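Local atomic coordinates of nickel ABC transporter (Nickel-binding protein) (Bacillus halodurans, PDB entry 3T66), a protein that probably acts as the extracellular solute-binding component of an ABC importer, possibly for nickel or peptides. Residues S22-Y34 with P140-T153. Numbering follows the deposited sequence.
Sequences STNSLDPHVDMTY and PNVSIIDVTEEDFT
Y34 meets P140, and L26 meets T153, at two ends of a loop-on-loop contact in this solute-binding protein of family 5, where the connection from strand 14-19 to helix 35-38 lies against the one from strand 121-126 to strand 162-168. The apolar part is a CH-pi contact: CB of P140 sits 3.9 Å from the ring centroid of Y34, 24° off the ring normal, hence over a face. With CG of Y34 anti to its carbonyl carbon (chi1 -59°), the ring is brought up against 140-153, and its CE1 comes to 3.3 Å from OD1 of N141, whose amide stands 82° from the ring plane. Replacing the Y34 ring with an alanine side chain is likely to deprive P140 CB of the face it packs on and open a gap beside the N141 amide.

One regular and one weak hydrogen bond join the two segments. N of L26 donates to O of T153 (2.8 Å). S143 O lies near the imidazole plane of H29, at the ring edge, and the bond it accepts from NE2 of H29 is weak (3.4 Å).

The charged element is D27: its OD1 forms a salt bridge with R98 of helix 89-100, which also makes a cation-pi contact with F152. OD1 of D27 lies 3.8 Å from CB of F152. An ST turn shapes the backbone here, N of D27 donating almost straight to OG of S25 at 3.0 Å.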
loop_
_atom_site.group_PDB
_atom_site.type_symbol
_atom_site.label_atom_id
_atom_site.label_comp_id
_atom_site.label_asym_id
_atom_site.label_seq_id
_atom_site.Cartn_x
_atom_site.Cartn_y
_atom_site.Cartn_z
ATOM N N SER A 22 14.272 -5.765 -10.109
ATOM C CA SER A 22 14.624 -6.191 -11.467
ATOM C C SER A 22 13.560 -7.136 -11.970
ATOM O O SER A 22 12.675 -7.545 -11.219
ATOM C CB SER A 22 16.035 -6.850 -11.501
ATOM N N THR A 23 13.653 -7.513 -13.233
ATOM C CA THR A 23 12.659 -8.372 -13.821
ATOM C C THR A 23 13.216 -8.895 -15.135
ATOM O O THR A 23 14.128 -8.293 -15.691
ATOM C CB THR A 23 11.363 -7.595 -14.074
ATOM O OG1 THR A 23 10.586 -8.286 -15.045
ATOM C CG2 THR A 23 11.658 -6.203 -14.647
ATOM N N ASN A 24 12.699 -10.019 -15.624
ATOM C CA ASN A 24 13.149 -10.564 -16.913
ATOM C C ASN A 24 11.981 -10.629 -17.864
ATOM O O ASN A 24 12.064 -11.212 -18.966
ATOM C CB ASN A 24 13.688 -11.999 -16.778
ATOM C CG ASN A 24 14.884 -12.120 -15.854
ATOM O OD1 ASN A 24 15.482 -11.140 -15.408
ATOM N ND2 ASN A 24 15.244 -13.358 -15.577
ATOM N N SER A 25 10.868 -10.083 -17.389
ATOM C CA SER A 25 9.652 -10.090 -18.161
ATOM C C SER A 25 9.062 -8.708 -18.165
ATOM O O SER A 25 9.313 -7.934 -17.262
ATOM C CB SER A 25 8.666 -11.073 -17.589
ATOM O OG SER A 25 7.529 -11.067 -18.416
ATOM N N LEU A 26 8.323 -8.387 -19.214
ATOM C CA LEU A 26 7.522 -7.177 -19.209
ATOM C C LEU A 26 6.116 -7.559 -19.603
ATOM O O LEU A 26 5.358 -6.755 -20.143
ATOM C CB LEU A 26 8.082 -6.093 -20.144
ATOM C CG LEU A 26 9.441 -5.494 -19.776
ATOM C CD1 LEU A 26 10.017 -4.665 -20.899
ATOM C CD2 LEU A 26 9.332 -4.656 -18.577
ATOM N N ASP A 27 5.749 -8.793 -19.338
ATOM C CA ASP A 27 4.370 -9.116 -19.508
ATOM C C ASP A 27 3.538 -8.526 -18.347
ATOM O O ASP A 27 3.536 -9.091 -17.240
ATOM C CB ASP A 27 4.213 -10.605 -19.571
ATOM C CG ASP A 27 2.819 -11.005 -19.886
ATOM O OD1 ASP A 27 2.636 -12.164 -20.291
ATOM O OD2 ASP A 27 1.897 -10.163 -19.746
ATOM N N PRO A 28 2.798 -7.417 -18.592
ATOM C CA PRO A 28 2.074 -6.780 -17.483
ATOM C C PRO A 28 1.144 -7.745 -16.774
ATOM O O PRO A 28 0.720 -7.499 -15.653
ATOM C CB PRO A 28 1.258 -5.711 -18.187
ATOM C CG PRO A 28 1.030 -6.267 -19.532
ATOM C CD PRO A 28 2.334 -6.900 -19.883
ATOM N N HIS A 29 0.844 -8.848 -17.427
ATOM C CA HIS A 29 -0.012 -9.846 -16.824
ATOM C C HIS A 29 0.652 -10.854 -15.898
ATOM O O HIS A 29 0.088 -11.169 -14.866
ATOM C CB HIS A 29 -0.851 -10.538 -17.883
ATOM C CG HIS A 29 -1.770 -9.600 -18.589
ATOM N ND1 HIS A 29 -2.333 -9.881 -19.813
ATOM C CD2 HIS A 29 -2.184 -8.353 -18.258
ATOM C CE1 HIS A 29 -3.073 -8.857 -20.199
ATOM N NE2 HIS A 29 -2.996 -7.914 -19.274
ATOM N N VAL A 30 1.844 -11.337 -16.240
ATOM C CA VAL A 30 2.575 -12.236 -15.354
ATOM C C VAL A 30 3.489 -11.454 -14.393
ATOM O O VAL A 30 3.912 -11.994 -13.379
ATOM C CB VAL A 30 3.369 -13.321 -16.156
ATOM N N ASP A 31 3.837 -10.223 -14.721
ATOM C CA ASP A 31 4.990 -9.584 -14.091
ATOM C C ASP A 31 5.098 -9.322 -12.606
ATOM O O ASP A 31 6.104 -9.643 -12.029
ATOM C CB ASP A 31 5.324 -8.276 -14.804
ATOM N N MET A 32 4.132 -8.741 -11.953
ATOM C CA MET A 32 4.236 -8.684 -10.502
ATOM C C MET A 32 5.193 -7.627 -9.993
ATOM O O MET A 32 5.297 -7.422 -8.811
ATOM C CB MET A 32 4.734 -10.021 -9.990
ATOM C CG MET A 32 3.705 -10.875 -9.305
ATOM S SD MET A 32 2.212 -10.021 -8.799
ATOM C CE MET A 32 2.167 -10.400 -7.062
ATOM N N THR A 33 5.857 -6.919 -10.883
ATOM C CA THR A 33 6.827 -5.922 -10.481
ATOM C C THR A 33 6.276 -4.601 -10.874
ATOM O O THR A 33 6.696 -3.569 -10.426
ATOM C CB THR A 33 8.051 -6.128 -11.248
ATOM O OG1 THR A 33 7.716 -6.946 -12.358
ATOM C CG2 THR A 33 9.020 -6.853 -10.427
ATOM N N TYR A 34 5.307 -4.691 -11.748
ATOM C CA TYR A 34 4.453 -3.581 -12.177
ATOM C C TYR A 34 5.169 -2.578 -13.013
ATOM O O TYR A 34 4.713 -1.455 -13.184
ATOM C CB TYR A 34 3.794 -2.875 -11.005
ATOM C CG TYR A 34 2.928 -3.755 -10.144
ATOM C CD1 TYR A 34 2.538 -5.027 -10.562
ATOM C CD2 TYR A 34 2.490 -3.308 -8.901
ATOM C CE1 TYR A 34 1.743 -5.828 -9.758
ATOM C CE2 TYR A 34 1.692 -4.094 -8.098
ATOM C CZ TYR A 34 1.309 -5.348 -8.529
ATOM O OH TYR A 34 0.492 -6.113 -7.721
ATOM N N PRO A 140 -1.987 -2.773 -11.367
ATOM C CA PRO A 140 -1.152 -2.662 -12.507
ATOM C C PRO A 140 -1.146 -3.905 -13.344
ATOM O O PRO A 140 -0.858 -3.836 -14.529
ATOM C CB PRO A 140 0.179 -2.417 -11.884
ATOM C CG PRO A 140 -0.179 -1.454 -10.831
ATOM C CD PRO A 140 -1.396 -2.084 -10.216
ATOM N N ASN A 141 -1.502 -5.029 -12.743
ATOM C CA ASN A 141 -1.651 -6.323 -13.425
ATOM C C ASN A 141 -2.612 -6.370 -14.519
ATOM O O ASN A 141 -2.578 -7.294 -15.311
ATOM C CB ASN A 141 -2.322 -7.273 -12.479
ATOM C CG ASN A 141 -1.395 -7.803 -11.543
ATOM O OD1 ASN A 141 -0.175 -7.610 -11.731
ATOM N ND2 ASN A 141 -1.896 -8.456 -10.495
ATOM N N VAL A 142 -3.583 -5.479 -14.464
ATOM C CA VAL A 142 -4.679 -5.593 -15.326
ATOM C C VAL A 142 -4.550 -4.427 -16.235
ATOM O O VAL A 142 -5.519 -3.917 -16.768
ATOM C CB VAL A 142 -5.952 -5.506 -14.561
ATOM C CG1 VAL A 142 -7.080 -5.912 -15.457
ATOM C CG2 VAL A 142 -5.926 -6.430 -13.435
ATOM N N SER A 143 -3.332 -3.996 -16.434
ATOM C CA SER A 143 -3.145 -2.900 -17.324
ATOM C C SER A 143 -3.504 -3.387 -18.689
ATOM O O SER A 143 -3.310 -4.558 -18.979
ATOM C CB SER A 143 -1.721 -2.439 -17.310
ATOM O OG SER A 143 -0.880 -3.530 -17.303
ATOM N N ILE A 144 -4.065 -2.490 -19.499
ATOM C CA ILE A 144 -4.574 -2.802 -20.825
ATOM C C ILE A 144 -3.474 -2.749 -21.894
ATOM O O ILE A 144 -2.818 -1.698 -22.063
ATOM C CB ILE A 144 -5.623 -1.772 -21.190
ATOM C CG1 ILE A 144 -6.715 -1.729 -20.125
ATOM C CG2 ILE A 144 -6.150 -1.996 -22.603
ATOM C CD1 ILE A 144 -7.493 -2.969 -19.973
ATOM N N ILE A 145 -3.260 -3.869 -22.592
ATOM C CA ILE A 145 -2.269 -3.983 -23.679
ATOM C C ILE A 145 -2.984 -4.428 -24.986
ATOM O O ILE A 145 -4.110 -4.973 -24.944
ATOM C CB ILE A 145 -1.119 -4.956 -23.315
ATOM N N ASP A 146 -2.357 -4.179 -26.142
ATOM C CA ASP A 146 -2.854 -4.763 -27.399
ATOM C C ASP A 146 -2.409 -6.202 -27.551
ATOM O O ASP A 146 -1.228 -6.501 -27.748
ATOM C CB ASP A 146 -2.426 -3.979 -28.638
ATOM C CG ASP A 146 -3.227 -4.378 -29.895
ATOM O OD1 ASP A 146 -4.079 -5.281 -29.809
ATOM O OD2 ASP A 146 -3.027 -3.780 -30.977
ATOM N N VAL A 147 -3.388 -7.087 -27.488
ATOM C CA VAL A 147 -3.172 -8.522 -27.575
ATOM C C VAL A 147 -2.859 -9.035 -29.024
ATOM O O VAL A 147 -2.371 -10.161 -29.203
ATOM C CB VAL A 147 -4.363 -9.254 -26.899
ATOM C CG1 VAL A 147 -4.305 -10.773 -27.136
ATOM C CG2 VAL A 147 -4.361 -8.956 -25.399
ATOM N N THR A 148 -3.114 -8.205 -30.037
ATOM C CA THR A 148 -2.802 -8.524 -31.430
ATOM C C THR A 148 -1.311 -8.304 -31.641
ATOM O O THR A 148 -0.848 -8.085 -32.752
ATOM C CB THR A 148 -3.615 -7.645 -32.422
ATOM N N GLU A 149 -0.581 -8.259 -30.550
ATOM C CA GLU A 149 0.840 -8.039 -30.613
ATOM C C GLU A 149 1.515 -9.040 -29.699
ATOM O O GLU A 149 1.541 -8.875 -28.505
ATOM C CB GLU A 149 1.118 -6.617 -30.171
ATOM C CG GLU A 149 2.366 -6.021 -30.711
ATOM C CD GLU A 149 2.136 -5.326 -31.996
ATOM O OE1 GLU A 149 0.981 -5.039 -32.306
ATOM O OE2 GLU A 149 3.103 -5.070 -32.710
ATOM N N GLU A 150 2.103 -10.056 -30.301
ATOM C CA GLU A 150 2.582 -11.271 -29.650
ATOM C C GLU A 150 3.690 -11.317 -28.614
ATOM O O GLU A 150 3.623 -12.149 -27.753
ATOM C CB GLU A 150 2.783 -12.367 -30.675
ATOM N N ASP A 151 4.744 -10.521 -28.735
ATOM C CA ASP A 151 5.892 -10.629 -27.838
ATOM C C ASP A 151 5.732 -9.910 -26.522
ATOM O O ASP A 151 6.289 -8.883 -26.302
ATOM C CB ASP A 151 7.111 -10.072 -28.537
ATOM C CG ASP A 151 8.394 -10.451 -27.875
ATOM O OD1 ASP A 151 8.386 -11.253 -26.938
ATOM O OD2 ASP A 151 9.424 -9.930 -28.305
ATOM N N PHE A 152 4.981 -10.506 -25.634
ATOM C CA PHE A 152 4.656 -9.950 -24.349
ATOM C C PHE A 152 5.810 -9.870 -23.356
ATOM O O PHE A 152 5.893 -8.914 -22.582
ATOM C CB PHE A 152 3.533 -10.763 -23.736
ATOM C CG PHE A 152 2.274 -10.791 -24.565
ATOM C CD1 PHE A 152 1.611 -9.627 -24.896
ATOM C CD2 PHE A 152 1.739 -11.997 -24.999
ATOM C CE1 PHE A 152 0.449 -9.658 -25.637
ATOM C CE2 PHE A 152 0.560 -12.031 -25.736
ATOM C CZ PHE A 152 -0.083 -10.860 -26.059
ATOM N N THR A 153 6.683 -10.860 -23.349
ATOM C CA THR A 153 7.824 -10.793 -22.466
ATOM C C THR A 153 8.681 -9.575 -22.745
ATOM O O THR A 153 9.190 -8.943 -21.812
ATOM C CB THR A 153 8.731 -12.036 -22.570
ATOM O OG1 THR A 153 7.958 -13.205 -22.273
ATOM C CG2 THR A 153 9.900 -11.951 -21.590
#